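Local coordinates for Thiol:disulfide interchange protein DsbA (PDB 4ZL8) that probably forms disulfide bonds in other proteins of the periplasm by transferring its own redox-active disulfide to them, at residues A[20-25]-A[59-64]; A[68-73]-A[104-109]; A[162-167]-A[180-185]. The protein carries 1 engineered substitution. All coordinates share one frame; numbering follows the deposited sequence. Where two conformers were deposited one is given.

The three contacts follow one another along a DsbA-type thioredoxin chain. Contacts 1 and 3 both reach the mixed sheet, contact 1 at strand 58-64, one of its two edge strands, and contact 3 at strand 162-165; their centres are about 15 Å apart, with nearest atoms about 7 Å apart. Contact 2 belongs to the helical part, its centre about 24 Å from that of contact 1 and about 30 Å from that of contact 3, across the centre of the chain from both. After a short loop, strand 58-64 is followed by helix 70-84 of contact 2, where I70 and W71 meet W34. Of the predicted redox-active pair, C37 immediately precedes helix 38-52 and C40 lies in its first turn; that helix joins strands 27-33 and 58-64.

Contact 1. Residues A[20-25]-A[59-64]; sequences PVSQPG and HFVRLP
The side-chain amide of Q23 lies flat on the imidazole of H59, and this stack is the tight part of the contact. The two planes are 12° apart, with Q23 CD over the middle of the ring and 3.1 Å above its plane. The amide oxygen Q23 OE1 comes within 3.0 Å of H59 CE1, while Q23 NE2 is 3.3 Å from H59 ND1; the amide N and O lie over the ring face, where their angles to the ring nitrogens are poor for hydrogen bonding, so the groups stack rather than pair. The methylene of Q23 rides on the same ring: CG is 3.7 Å from the H59 centroid, a CH-pi contact. An extended chain beyond CG (chi2 -175°) carries the amide across the ring. From the other side of the join, H59 directs its ring to the loop with CG anti to the backbone N (chi1 173°).

H59 lies near the beginning of strand 58-64, an edge strand reached by the beta-alpha-beta crossover of the thioredoxin fold, in which helix 38-52 links it to its parallel neighbour, strand 27-33. Backbone bonds to I27 and V29 hold H59 in that sheet, and segment 20-25 is in the loop that leads to strand 27-33.

Packing is sparser where S22 comes to the imidazole edge. Its hydroxyl OG lies near the ring plane, 3.1 Å from H59 CD2, and is hydrogen-bonded to the carboxylate of E28. Farther along the strand, V61 CG1 is merely grazed by S22 OG, at 4.5 Å, on a side of the contact where S22 itself is exposed to solvent.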
ATOM      1  N   PRO A  20       2.718  14.676  -5.763  1.00 13.21           N
ATOM      2  CA  PRO A  20       2.031  14.253  -6.991  1.00 12.73           C
ATOM      3  C   PRO A  20       1.435  12.867  -6.834  1.00 12.15           C
ATOM      4  O   PRO A  20       1.944  12.026  -6.107  1.00 12.47           O
ATOM      5  CB  PRO A  20       3.154  14.250  -8.041  1.00 17.24           C
ATOM      6  CG  PRO A  20       4.199  15.201  -7.483  1.00 19.33           C
ATOM      7  CD  PRO A  20       4.125  15.035  -5.996  1.00 15.83           C
ATOM      8  N   VAL A  21       0.349  12.628  -7.563  1.00 13.44           N
ATOM      9  CA  VAL A  21      -0.351  11.344  -7.491  1.00 11.28           C
ATOM     10  C   VAL A  21       0.097  10.408  -8.620  1.00 12.19           C
ATOM     11  O   VAL A  21       0.589  10.847  -9.646  1.00 13.94           O
ATOM     12  CB  VAL A  21      -1.878  11.509  -7.509  1.00 11.85           C
ATOM     13  CG1 VAL A  21      -2.338  12.345  -6.314  1.00 12.81           C
ATOM     14  CG2 VAL A  21      -2.368  12.121  -8.829  1.00 12.55           C
ATOM     15  N   SER A  22      -0.096   9.116  -8.417  1.00 11.53           N
ATOM     16  CA  SER A  22       0.417   8.113  -9.337  1.00 10.95           C
ATOM     17  C   SER A  22      -0.351   8.067 -10.653  1.00 12.92           C
ATOM     18  O   SER A  22       0.215   7.709 -11.687  1.00 16.45           O
ATOM     19  CB  SER A  22       0.409   6.729  -8.676  1.00 12.89           C
ATOM     20  OG  SER A  22      -0.867   6.347  -8.224  1.00 15.21           O
ATOM     21  N   GLN A  23      -1.631   8.420 -10.606  1.00 12.20           N
ATOM     22  CA  GLN A  23      -2.452   8.475 -11.805  1.00 11.89           C
ATOM     23  C   GLN A  23      -3.168   9.810 -11.878  1.00 11.91           C
ATOM     24  O   GLN A  23      -4.294   9.953 -11.398  1.00 11.65           O
ATOM     25  CB  GLN A  23      -3.444   7.327 -11.811  1.00 11.72           C
ATOM     26  CG  GLN A  23      -2.810   5.978 -12.073  1.00 23.28           C
ATOM     27  CD  GLN A  23      -3.797   4.822 -12.208  1.00 27.15           C
ATOM     28  OE1 GLN A  23      -3.380   3.665 -12.307  1.00 33.86           O
ATOM     29  NE2 GLN A  23      -5.099   5.120 -12.211  1.00 23.28           N
ATOM     30  N   PRO A  24      -2.515  10.814 -12.484  1.00 13.61           N
ATOM     31  CA  PRO A  24      -3.150  12.122 -12.597  1.00 12.62           C
ATOM     32  C   PRO A  24      -4.520  12.016 -13.228  1.00 11.90           C
ATOM     33  O   PRO A  24      -4.733  11.271 -14.211  1.00 13.09           O
ATOM     34  CB  PRO A  24      -2.183  12.908 -13.466  1.00 14.20           C
ATOM     35  CG  PRO A  24      -0.845  12.289 -13.136  1.00 17.91           C
ATOM     36  CD  PRO A  24      -1.120  10.834 -12.949  1.00 15.91           C
ATOM     37  N   GLY A  25      -5.445  12.756 -12.641  1.00 11.82           N
ATOM     38  CA  GLY A  25      -6.815  12.754 -13.095  1.00 10.37           C
ATOM     39  C   GLY A  25      -7.745  11.935 -12.241  1.00 12.64           C
ATOM     40  O   GLY A  25      -8.959  12.068 -12.348  1.00 13.02           O
ATOM     41  N   HIS A  59      -8.403   6.111  -7.591  1.00 10.01           N
ATOM     42  CA  HIS A  59      -7.345   5.122  -7.817  1.00 10.98           C
ATOM     43  C   HIS A  59      -6.737   4.701  -6.483  1.00  9.70           C
ATOM     44  O   HIS A  59      -6.021   5.471  -5.845  1.00  9.86           O
ATOM     45  CB  HIS A  59      -6.276   5.742  -8.713  1.00 12.04           C
ATOM     46  CG  HIS A  59      -5.054   4.907  -8.906  1.00 12.84           C
ATOM     47  ND1 HIS A  59      -5.095   3.597  -9.333  1.00 22.26           N
ATOM     48  CD2 HIS A  59      -3.749   5.226  -8.786  1.00 14.45           C
ATOM     49  CE1 HIS A  59      -3.859   3.132  -9.427  1.00 22.86           C
ATOM     50  NE2 HIS A  59      -3.026   4.107  -9.115  1.00 19.55           N
ATOM     51  N   PHE A  60      -7.066   3.489  -6.061  1.00 11.46           N
ATOM     52  CA  PHE A  60      -6.545   2.923  -4.831  1.00 10.72           C
ATOM     53  C   PHE A  60      -5.266   2.170  -5.133  1.00 12.69           C
ATOM     54  O   PHE A  60      -5.208   1.356  -6.059  1.00 13.58           O
ATOM     55  CB  PHE A  60      -7.556   1.963  -4.207  1.00 12.80           C
ATOM     56  CG  PHE A  60      -7.023   1.243  -3.007  1.00 12.00           C
ATOM     57  CD1 PHE A  60      -6.950   1.868  -1.789  1.00 15.04           C
ATOM     58  CD2 PHE A  60      -6.573  -0.052  -3.124  1.00 14.38           C
ATOM     59  CE1 PHE A  60      -6.431   1.197  -0.688  1.00 14.86           C
ATOM     60  CE2 PHE A  60      -6.055  -0.718  -2.042  1.00 17.32           C
ATOM     61  CZ  PHE A  60      -5.978  -0.098  -0.842  1.00 13.78           C
ATOM     62  N   VAL A  61      -4.250   2.413  -4.316  1.00 11.10           N
ATOM     63  CA  VAL A  61      -3.023   1.660  -4.444  1.00 13.37           C
ATOM     64  C   VAL A  61      -2.404   1.419  -3.091  1.00 10.67           C
ATOM     65  O   VAL A  61      -2.553   2.194  -2.162  1.00 10.87           O
ATOM     66  CB  VAL A  61      -2.030   2.354  -5.340  1.00 18.36           C
ATOM     67  CG1 VAL A  61      -1.638   3.666  -4.739  1.00 15.50           C
ATOM     68  CG2 VAL A  61      -0.818   1.465  -5.608  1.00 34.42           C
ATOM     69  N   ARG A  62      -1.728   0.286  -3.005  1.00 11.38           N
ATOM     70  CA  ARG A  62      -0.902   0.018  -1.871  1.00 10.63           C
ATOM     71  C   ARG A  62       0.510   0.410  -2.205  1.00 10.58           C
ATOM     72  O   ARG A  62       0.967   0.253  -3.333  1.00 11.10           O
ATOM     73  CB  ARG A  62      -0.926  -1.449  -1.476  1.00 15.21           C
ATOM     74  CG  ARG A  62      -2.167  -1.834  -0.704  1.00 17.69           C
ATOM     75  CD  ARG A  62      -2.014  -3.201  -0.071  1.00 18.35           C
ATOM     76  NE  ARG A  62      -3.258  -3.560   0.593  1.00 17.32           N
ATOM     77  CZ  ARG A  62      -4.333  -3.999  -0.038  1.00 17.25           C
ATOM     78  NH1 ARG A  62      -4.317  -4.184  -1.348  1.00 16.40           N
ATOM     79  NH2 ARG A  62      -5.422  -4.276   0.667  1.00 20.44           N
ATOM     80  N   LEU A  63       1.202   0.924  -1.203  1.00  9.56           N
ATOM     81  CA  LEU A  63       2.597   1.303  -1.347  1.00 10.07           C
ATOM     82  C   LEU A  63       3.365   0.684  -0.184  1.00  9.30           C
ATOM     83  O   LEU A  63       3.026   0.927   0.970  1.00  9.25           O
ATOM     84  CB  LEU A  63       2.735   2.819  -1.268  1.00 10.99           C
ATOM     85  CG  LEU A  63       4.114   3.370  -1.644  1.00 17.67           C
ATOM     86  CD1 LEU A  63       4.419   3.188  -3.128  1.00 23.70           C
ATOM     87  CD2 LEU A  63       4.144   4.843  -1.233  1.00 23.28           C
ATOM     88  N   PRO A  64       4.386  -0.123  -0.493  1.00  8.93           N
ATOM     89  CA  PRO A  64       5.127  -0.734   0.608  1.00  9.01           C
ATOM     90  C   PRO A  64       6.011   0.283   1.283  1.00  9.09           C
ATOM     91  O   PRO A  64       6.662   1.070   0.604  1.00 10.96           O
ATOM     92  CB  PRO A  64       5.973  -1.783  -0.097  1.00 10.69           C
ATOM     93  CG  PRO A  64       6.260  -1.179  -1.421  1.00 11.75           C
ATOM     94  CD  PRO A  64       4.997  -0.423  -1.791  1.00 11.90           C
TER

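Contact 2. Residues A[68-73]-A[104-109]; sequences GGIWNV and KLATPE
I70 pushes its terminal methyl against A106: CD1 lies 3.9 Å from A106 CB and is equally close to A106 CA, so it covers the backbone at that residue as well as the methyl. The branch bearing it starts out anti to the backbone N (chi1 -169°), then turns at chi2 (66°) to bring CD1 across to the loop. One turn further along the helix, V73 meets the carbonyl of the same residue. Its CG1 methyl stands 3.5 Å from A106 O and 4.2 Å from L105 O, making this a contact of a methyl with backbone oxygens rather than with another side chain.

Each segment runs from a loop into the start of a helix. Helix 70-84 follows G69 at its N-cap, and the backbone N of G68, just before the helix, donates to OD1 of N72 in its first turn (2.8 Å), approaching from above the carbonyl plane. Helix 108-116 follows T107, an N-cap whose OG1 accepts a hydrogen bond from the backbone N of E110; the carboxylate of E110 in turn binds the amide of A106. The loop is thus held by its own helix while I70 and V73 rest on it from the other. Nearby, K104 O accepts a hydrogen bond from H74, and V73 continues onto M111 and Y129, placing the contact within the helical domain that DsbA proteins insert into the thioredoxin fold. I70 also touches W34.

Across these two segments the join rests on van der Waals contact between methyls and main chain; such contacts are weakly directional, and directional bonding comes from beside the contact: H74 to K104 O, and the T107 and E110 bonds that hold the loop.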
ATOM      1  N   GLY A  68      13.583  -0.409   5.835  1.00 15.06           N
ATOM      2  CA  GLY A  68      14.779  -1.173   6.134  1.00 16.41           C
ATOM      3  C   GLY A  68      14.580  -2.664   6.332  1.00 15.25           C
ATOM      4  O   GLY A  68      13.510  -3.139   6.686  1.00 13.73           O
ATOM      5  N   GLY A  69      15.654  -3.415   6.118  1.00 16.42           N
ATOM      6  CA  GLY A  69      15.668  -4.840   6.420  1.00 15.03           C
ATOM      7  C   GLY A  69      14.564  -5.614   5.742  1.00 14.45           C
ATOM      8  O   GLY A  69      14.327  -5.472   4.546  1.00 12.84           O
ATOM      9  N   ILE A  70      13.851  -6.425   6.508  1.00 12.40           N
ATOM     10  CA  ILE A  70      12.824  -7.268   5.967  1.00 12.35           C
ATOM     11  C   ILE A  70      11.678  -6.456   5.342  1.00 11.27           C
ATOM     12  O   ILE A  70      10.972  -6.947   4.457  1.00 11.28           O
ATOM     13  CB  ILE A  70      12.291  -8.243   7.058  1.00 12.69           C
ATOM     14  CG1 ILE A  70      11.399  -9.311   6.439  1.00 15.50           C
ATOM     15  CG2 ILE A  70      11.543  -7.499   8.149  1.00 14.60           C
ATOM     16  CD1 ILE A  70      12.132 -10.235   5.512  1.00 19.07           C
ATOM     17  N   TRP A  71      11.479  -5.222   5.809  1.00 10.87           N
ATOM     18  CA  TRP A  71      10.437  -4.393   5.178  1.00 10.31           C
ATOM     19  C   TRP A  71      10.812  -4.136   3.725  1.00 10.97           C
ATOM     20  O   TRP A  71       9.952  -4.110   2.852  1.00 10.23           O
ATOM     21  CB  TRP A  71      10.264  -3.061   5.888  1.00 10.92           C
ATOM     22  CG  TRP A  71       9.726  -3.089   7.266  1.00 11.49           C
ATOM     23  CD1 TRP A  71      10.112  -3.906   8.297  1.00 13.04           C
ATOM     24  CD2 TRP A  71       8.777  -2.172   7.833  1.00 10.55           C
ATOM     25  NE1 TRP A  71       9.439  -3.569   9.448  1.00 13.68           N
ATOM     26  CE2 TRP A  71       8.604  -2.515   9.179  1.00 12.35           C
ATOM     27  CE3 TRP A  71       8.025  -1.110   7.305  1.00 11.31           C
ATOM     28  CZ2 TRP A  71       7.751  -1.820  10.017  1.00 12.59           C
ATOM     29  CZ3 TRP A  71       7.171  -0.437   8.130  1.00 11.15           C
ATOM     30  CH2 TRP A  71       7.041  -0.781   9.475  1.00 13.50           C
ATOM     31  N   ASN A  72      12.096  -3.944   3.451  1.00 11.19           N
ATOM     32  CA  ASN A  72      12.533  -3.675   2.089  1.00 10.81           C
ATOM     33  C   ASN A  72      12.395  -4.911   1.220  1.00 10.01           C
ATOM     34  O   ASN A  72      11.936  -4.837   0.085  1.00 10.65           O
ATOM     35  CB  ASN A  72      13.969  -3.161   2.066  1.00 11.06           C
ATOM     36  CG  ASN A  72      14.084  -1.748   2.583  1.00 14.82           C
ATOM     37  OD1 ASN A  72      13.156  -1.206   3.173  1.00 15.12           O
ATOM     38  ND2 ASN A  72      15.249  -1.143   2.386  1.00 25.30           N
ATOM     39  N   VAL A  73      12.762  -6.061   1.761  1.00 11.57           N
ATOM     40  CA  VAL A  73      12.647  -7.333   1.067  1.00 11.96           C
ATOM     41  C   VAL A  73      11.174  -7.639   0.715  1.00 11.62           C
ATOM     42  O   VAL A  73      10.814  -7.973  -0.429  1.00 10.38           O
ATOM     43  CB  VAL A  73      13.250  -8.444   1.947  1.00 14.95           C
ATOM     44  CG1 VAL A  73      12.969  -9.808   1.386  1.00 18.04           C
ATOM     45  CG2 VAL A  73      14.749  -8.216   2.114  1.00 15.60           C
ATOM     46  N   LYS A 104       8.489 -17.022   6.404  1.00 15.73           N
ATOM     47  CA  LYS A 104       9.208 -15.761   6.511  1.00 15.26           C
ATOM     48  C   LYS A 104       9.293 -14.979   5.213  1.00 14.18           C
ATOM     49  O   LYS A 104       9.323 -13.749   5.230  1.00 13.34           O
ATOM     50  CB  LYS A 104      10.615 -16.012   7.049  1.00 17.63           C
ATOM     51  CG  LYS A 104      10.649 -16.758   8.368  1.00 23.50           C
ATOM     52  CD  LYS A 104       9.892 -16.041   9.484  1.00 24.41           C
ATOM     53  CE  LYS A 104      10.029 -16.780  10.817  1.00 30.95           C
ATOM     54  NZ  LYS A 104       9.329 -16.069  11.924  1.00 40.43           N
ATOM     55  N   LEU A 105       9.313 -15.693   4.089  1.00 14.12           N
ATOM     56  CA  LEU A 105       9.442 -15.088   2.763  1.00 13.01           C
ATOM     57  C   LEU A 105      10.543 -14.028   2.752  1.00 11.36           C
ATOM     58  O   LEU A 105      10.327 -12.898   2.338  1.00 12.81           O
ATOM     59  CB  LEU A 105       8.099 -14.509   2.284  1.00 11.66           C
ATOM     60  CG  LEU A 105       6.943 -15.523   2.252  1.00 13.36           C
ATOM     61  CD1 LEU A 105       5.698 -14.876   1.696  1.00 12.86           C
ATOM     62  CD2 LEU A 105       7.278 -16.788   1.448  1.00 15.19           C
ATOM     63  N   ALA A 106      11.734 -14.451   3.177  1.00 15.31           N
ATOM     64  CA  ALA A 106      12.802 -13.518   3.563  1.00 14.78           C
ATOM     65  C   ALA A 106      13.912 -13.402   2.540  1.00 17.08           C
ATOM     66  O   ALA A 106      14.780 -12.537   2.669  1.00 16.23           O
ATOM     67  CB  ALA A 106      13.380 -13.899   4.913  1.00 20.81           C
ATOM     68  N   THR A 107      13.893 -14.270   1.531  1.00 15.51           N
ATOM     69  CA  THR A 107      14.846 -14.202   0.430  1.00 16.62           C
ATOM     70  C   THR A 107      14.088 -14.449  -0.849  1.00 16.28           C
ATOM     71  O   THR A 107      13.020 -15.049  -0.816  1.00 15.56           O
ATOM     72  CB  THR A 107      15.915 -15.286   0.525  1.00 19.59           C
ATOM     73  OG1 THR A 107      15.308 -16.583   0.403  1.00 20.22           O
ATOM     74  CG2 THR A 107      16.675 -15.212   1.843  1.00 19.38           C
ATOM     75  N   PRO A 108      14.624 -14.000  -1.993  1.00 17.18           N
ATOM     76  CA  PRO A 108      13.879 -14.234  -3.233  1.00 16.25           C
ATOM     77  C   PRO A 108      13.722 -15.720  -3.573  1.00 16.55           C
ATOM     78  O   PRO A 108      12.709 -16.053  -4.164  1.00 16.11           O
ATOM     79  CB  PRO A 108      14.678 -13.453  -4.300  1.00 21.09           C
ATOM     80  CG  PRO A 108      15.977 -13.077  -3.650  1.00 17.66           C
ATOM     81  CD  PRO A 108      15.793 -13.119  -2.178  1.00 22.31           C
ATOM     82  N   GLU A 109      14.640 -16.592  -3.185  1.00 16.69           N
ATOM     83  CA  GLU A 109      14.449 -18.013  -3.432  1.00 16.10           C
ATOM     84  C   GLU A 109      13.241 -18.523  -2.649  1.00 20.45           C
ATOM     85  O   GLU A 109      12.399 -19.260  -3.183  1.00 18.63           O
ATOM     86  CB  GLU A 109      15.702 -18.806  -3.061  1.00 24.15           C
ATOM     87  CG  GLU A 109      16.686 -18.922  -4.196  1.00 39.86           C
ATOM     88  CD  GLU A 109      16.142 -19.757  -5.344  1.00 42.81           C
ATOM     89  OE1 GLU A 109      15.534 -20.820  -5.080  1.00 42.10           O
ATOM     90  OE2 GLU A 109      16.323 -19.348  -6.510  1.00 44.41           O
TER

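Contact 3. Residues A[162-167]-A[180-185]; sequences YRFDIG and DYLIEK
One face of the Y162 ring is covered by L182, whose CD2 methyl sits over the centre as a CH-pi contact, 4.0 Å from the centroid and 11° off the normal. The F164 ring meets the other methyl of the same leucine: L182 CD1 is 3.6 Å from F164 CE1, approaching obliquely. CD1 also fits against the stem of the tyrosine, 3.7 Å from Y162 CB, so the two branches of L182 are shared between the two aromatic residues. The rings come from alternate positions on one side of the strand; F164 carries CG between its backbone N and carbonyl carbon (chi1 53°), which places the ring with CE1 against L182 CD1.

At the far end of the tyrosine, the chain of K185 crosses at about a right angle. In one of its two conformers CD is 3.4 Å from Y162 OH, an approach that is doubtful given the disorder. The hydroxyl is hydrogen-bonded to the carboxylate of E186, a turn beyond L182.

This is the packing of the C-terminal helix on the sheet in the thioredoxin fold. Strand 162-165 and helix segment 180-185 run antiparallel, at 172°, their axes approaching to 10.7 Å. V158 of the adjoining strand 155-158 touches both F164 and L182, and T175, L178 and A179 of helix 172-188 also touch F164.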
ATOM      1  N   TYR A 162      -3.590  14.409   2.210  1.00 10.11           N
ATOM      2  CA  TYR A 162      -4.140  14.214   3.554  1.00 10.54           C
ATOM      3  C   TYR A 162      -3.617  12.909   4.119  1.00 10.58           C
ATOM      4  O   TYR A 162      -3.768  11.855   3.488  1.00 11.02           O
ATOM      5  CB  TYR A 162      -5.673  14.163   3.529  1.00  9.95           C
ATOM      6  CG  TYR A 162      -6.319  15.275   2.762  1.00 10.66           C
ATOM      7  CD1 TYR A 162      -6.348  16.565   3.256  1.00 11.13           C
ATOM      8  CD2 TYR A 162      -6.900  15.027   1.528  1.00 10.22           C
ATOM      9  CE1 TYR A 162      -6.954  17.592   2.537  1.00 12.59           C
ATOM     10  CE2 TYR A 162      -7.490  16.031   0.810  1.00 12.46           C
ATOM     11  CZ  TYR A 162      -7.511  17.305   1.322  1.00 13.12           C
ATOM     12  OH  TYR A 162      -8.107  18.318   0.631  1.00 14.90           O
ATOM     13  N   ARG A 163      -3.023  12.962   5.313  1.00  9.16           N
ATOM     14  CA  ARG A 163      -2.455  11.761   5.936  1.00 10.28           C
ATOM     15  C   ARG A 163      -3.213  11.431   7.201  1.00  8.85           C
ATOM     16  O   ARG A 163      -3.520  12.320   7.992  1.00 11.27           O
ATOM     17  CB  ARG A 163      -0.971  11.970   6.238  1.00  9.61           C
ATOM     18  CG  ARG A 163      -0.242  10.723   6.695  1.00 10.13           C
ATOM     19  CD  ARG A 163       1.185  11.019   7.156  1.00 11.57           C
ATOM     20  NE  ARG A 163       1.208  11.840   8.348  1.00 12.23           N
ATOM     21  CZ  ARG A 163       2.011  12.876   8.552  1.00 14.07           C
ATOM     22  NH1 ARG A 163       1.937  13.525   9.690  1.00 15.30           N
ATOM     23  NH2 ARG A 163       2.876  13.290   7.621  1.00 16.65           N
ATOM     24  N   PHE A 164      -3.499  10.150   7.397  1.00  9.85           N
ATOM     25  CA  PHE A 164      -4.238   9.709   8.583  1.00 10.40           C
ATOM     26  C   PHE A 164      -3.982   8.233   8.825  1.00 10.84           C
ATOM     27  O   PHE A 164      -3.512   7.531   7.939  1.00 10.62           O
ATOM     28  CB  PHE A 164      -5.739  10.013   8.471  1.00 10.23           C
ATOM     29  CG  PHE A 164      -6.401   9.509   7.216  1.00 10.80           C
ATOM     30  CD1 PHE A 164      -6.261  10.206   6.023  1.00 10.74           C
ATOM     31  CD2 PHE A 164      -7.208   8.357   7.229  1.00  9.60           C
ATOM     32  CE1 PHE A 164      -6.886   9.772   4.866  1.00 11.41           C
ATOM     33  CE2 PHE A 164      -7.849   7.935   6.067  1.00 10.03           C
ATOM     34  CZ  PHE A 164      -7.673   8.640   4.888  1.00 10.89           C
ATOM     35  N   ASP A 165      -4.252   7.767  10.038  1.00 10.58           N
ATOM     36  CA  ASP A 165      -4.079   6.348  10.307  1.00  9.29           C
ATOM     37  C   ASP A 165      -5.228   5.849  11.166  1.00 11.72           C
ATOM     38  O   ASP A 165      -6.166   6.608  11.443  1.00 12.11           O
ATOM     39  CB  ASP A 165      -2.685   6.040  10.884  1.00 10.75           C
ATOM     40  CG  ASP A 165      -2.391   6.756  12.178  1.00 12.87           C
ATOM     41  OD1 ASP A 165      -3.295   6.942  13.003  1.00 13.78           O
ATOM     42  OD2 ASP A 165      -1.196   7.057  12.433  1.00 15.58           O
ATOM     43  N   ILE A 166      -5.203   4.587  11.567  1.00 10.16           N
ATOM     44  CA  ILE A 166      -6.345   4.027  12.256  1.00 13.02           C
ATOM     45  C   ILE A 166      -6.532   4.717  13.596  1.00 16.20           C
ATOM     46  O   ILE A 166      -7.656   4.986  14.025  1.00 16.88           O
ATOM     47  CB  ILE A 166      -6.235   2.501  12.385  1.00 12.77           C
ATOM     48  CG1 ILE A 166      -6.247   1.866  10.982  1.00 12.58           C
ATOM     49  CG2 ILE A 166      -7.359   1.962  13.246  1.00 16.25           C
ATOM     50  CD1 ILE A 166      -5.947   0.382  10.958  1.00 14.72           C
ATOM     51  N   GLY A 167      -5.428   5.025  14.265  1.00 13.70           N
ATOM     52  CA  GLY A 167      -5.497   5.675  15.562  1.00 16.13           C
ATOM     53  C   GLY A 167      -6.056   7.086  15.463  1.00 13.74           C
ATOM     54  O   GLY A 167      -6.908   7.482  16.270  1.00 17.05           O
ATOM     55  N   ASP A 180     -13.490   8.339   2.704  1.00 10.09           N
ATOM     56  CA  ASP A 180     -14.620   8.693   1.855  1.00 10.81           C
ATOM     57  C   ASP A 180     -14.855  10.204   1.884  1.00 10.80           C
ATOM     58  O   ASP A 180     -15.114  10.814   0.846  1.00 10.64           O
ATOM     59  CB  ASP A 180     -15.887   7.992   2.351  1.00  9.24           C
ATOM     60  CG  ASP A 180     -15.924   6.507   2.021  1.00 13.48           C
ATOM     61  OD1 ASP A 180     -15.172   6.063   1.138  1.00 18.37           O
ATOM     62  OD2 ASP A 180     -16.743   5.794   2.658  1.00 17.17           O
ATOM     63  N   TYR A 181     -14.855  10.789   3.074  1.00 10.76           N
ATOM     64  CA  TYR A 181     -15.042  12.226   3.260  1.00 10.57           C
ATOM     65  C   TYR A 181     -14.009  13.024   2.468  1.00 11.49           C
ATOM     66  O   TYR A 181     -14.343  13.988   1.772  1.00 10.82           O
ATOM     67  CB  TYR A 181     -14.948  12.528   4.751  1.00 11.63           C
ATOM     68  CG  TYR A 181     -14.930  13.970   5.159  1.00 13.77           C
ATOM     69  CD1 TYR A 181     -16.104  14.635   5.500  1.00 15.45           C
ATOM     70  CD2 TYR A 181     -13.728  14.653   5.267  1.00 14.75           C
ATOM     71  CE1 TYR A 181     -16.074  15.947   5.926  1.00 16.94           C
ATOM     72  CE2 TYR A 181     -13.682  15.953   5.687  1.00 15.04           C
ATOM     73  CZ  TYR A 181     -14.847  16.600   6.018  1.00 18.17           C
ATOM     74  OH  TYR A 181     -14.790  17.905   6.460  1.00 23.59           O
ATOM     75  N   LEU A 182     -12.749  12.612   2.555  1.00  9.22           N
ATOM     76  CA  LEU A 182     -11.673  13.325   1.879  1.00 10.46           C
ATOM     77  C   LEU A 182     -11.730  13.135   0.367  1.00  9.59           C
ATOM     78  O   LEU A 182     -11.406  14.044  -0.409  1.00 10.49           O
ATOM     79  CB  LEU A 182     -10.317  12.922   2.465  1.00  9.68           C
ATOM     80  CG  LEU A 182     -10.178  13.369   3.917  1.00 10.76           C
ATOM     81  CD1 LEU A 182      -8.939  12.670   4.521  1.00 12.48           C
ATOM     82  CD2 LEU A 182     -10.091  14.864   4.088  1.00 12.57           C
ATOM     83  N   ILE A 183     -12.172  11.968  -0.070  1.00  8.67           N
ATOM     84  CA  ILE A 183     -12.425  11.749  -1.487  1.00  9.30           C
ATOM     85  C   ILE A 183     -13.497  12.721  -1.987  1.00 10.20           C
ATOM     86  O   ILE A 183     -13.314  13.366  -3.033  1.00  9.92           O
ATOM     87  CB  ILE A 183     -12.835  10.293  -1.788  1.00  9.06           C
ATOM     88  CG1 ILE A 183     -11.647   9.336  -1.579  1.00 10.97           C
ATOM     89  CG2 ILE A 183     -13.366  10.163  -3.199  1.00 10.80           C
ATOM     90  CD1 ILE A 183     -12.062   7.910  -1.452  1.00 11.76           C
ATOM     91  N   GLU A 184     -14.600  12.872  -1.259  1.00  9.48           N
ATOM     92  CA  GLU A 184     -15.619  13.841  -1.652  1.00  9.03           C
ATOM     93  C   GLU A 184     -15.076  15.272  -1.672  1.00  8.60           C
ATOM     94  O   GLU A 184     -15.422  16.058  -2.540  1.00 10.48           O
ATOM     95  CB  GLU A 184     -16.842  13.756  -0.732  1.00 10.94           C
ATOM     96  CG  GLU A 184     -17.621  12.438  -0.830  1.00 10.13           C
ATOM     97  CD  GLU A 184     -18.362  12.226  -2.122  1.00 11.63           C
ATOM     98  OE1 GLU A 184     -18.471  13.142  -2.971  1.00 12.14           O
ATOM     99  OE2 GLU A 184     -18.848  11.093  -2.305  1.00 12.99           O
ATOM    100  N   LYS A 185     -14.221  15.599  -0.722  1.00 10.05           N
ATOM    101  CA  LYS A 185     -13.615  16.925  -0.656  0.87 10.30           C
ATOM    102  C   LYS A 185     -12.857  17.194  -1.960  1.00 10.21           C
ATOM    103  O   LYS A 185     -12.982  18.270  -2.567  1.00 11.36           O
ATOM    104  CB  LYS A 185     -12.688  16.996   0.560  0.87 11.02           C
ATOM    105  CG  LYS A 185     -12.008  18.339   0.749  0.87 12.41           C
ATOM    106  CD  LYS A 185     -11.197  18.356   2.040  0.87 15.40           C
ATOM    107  CE  LYS A 185     -10.435  19.664   2.270  0.87 18.48           C
ATOM    108  NZ  LYS A 185     -11.316  20.801   2.643  0.87 24.97           N
TER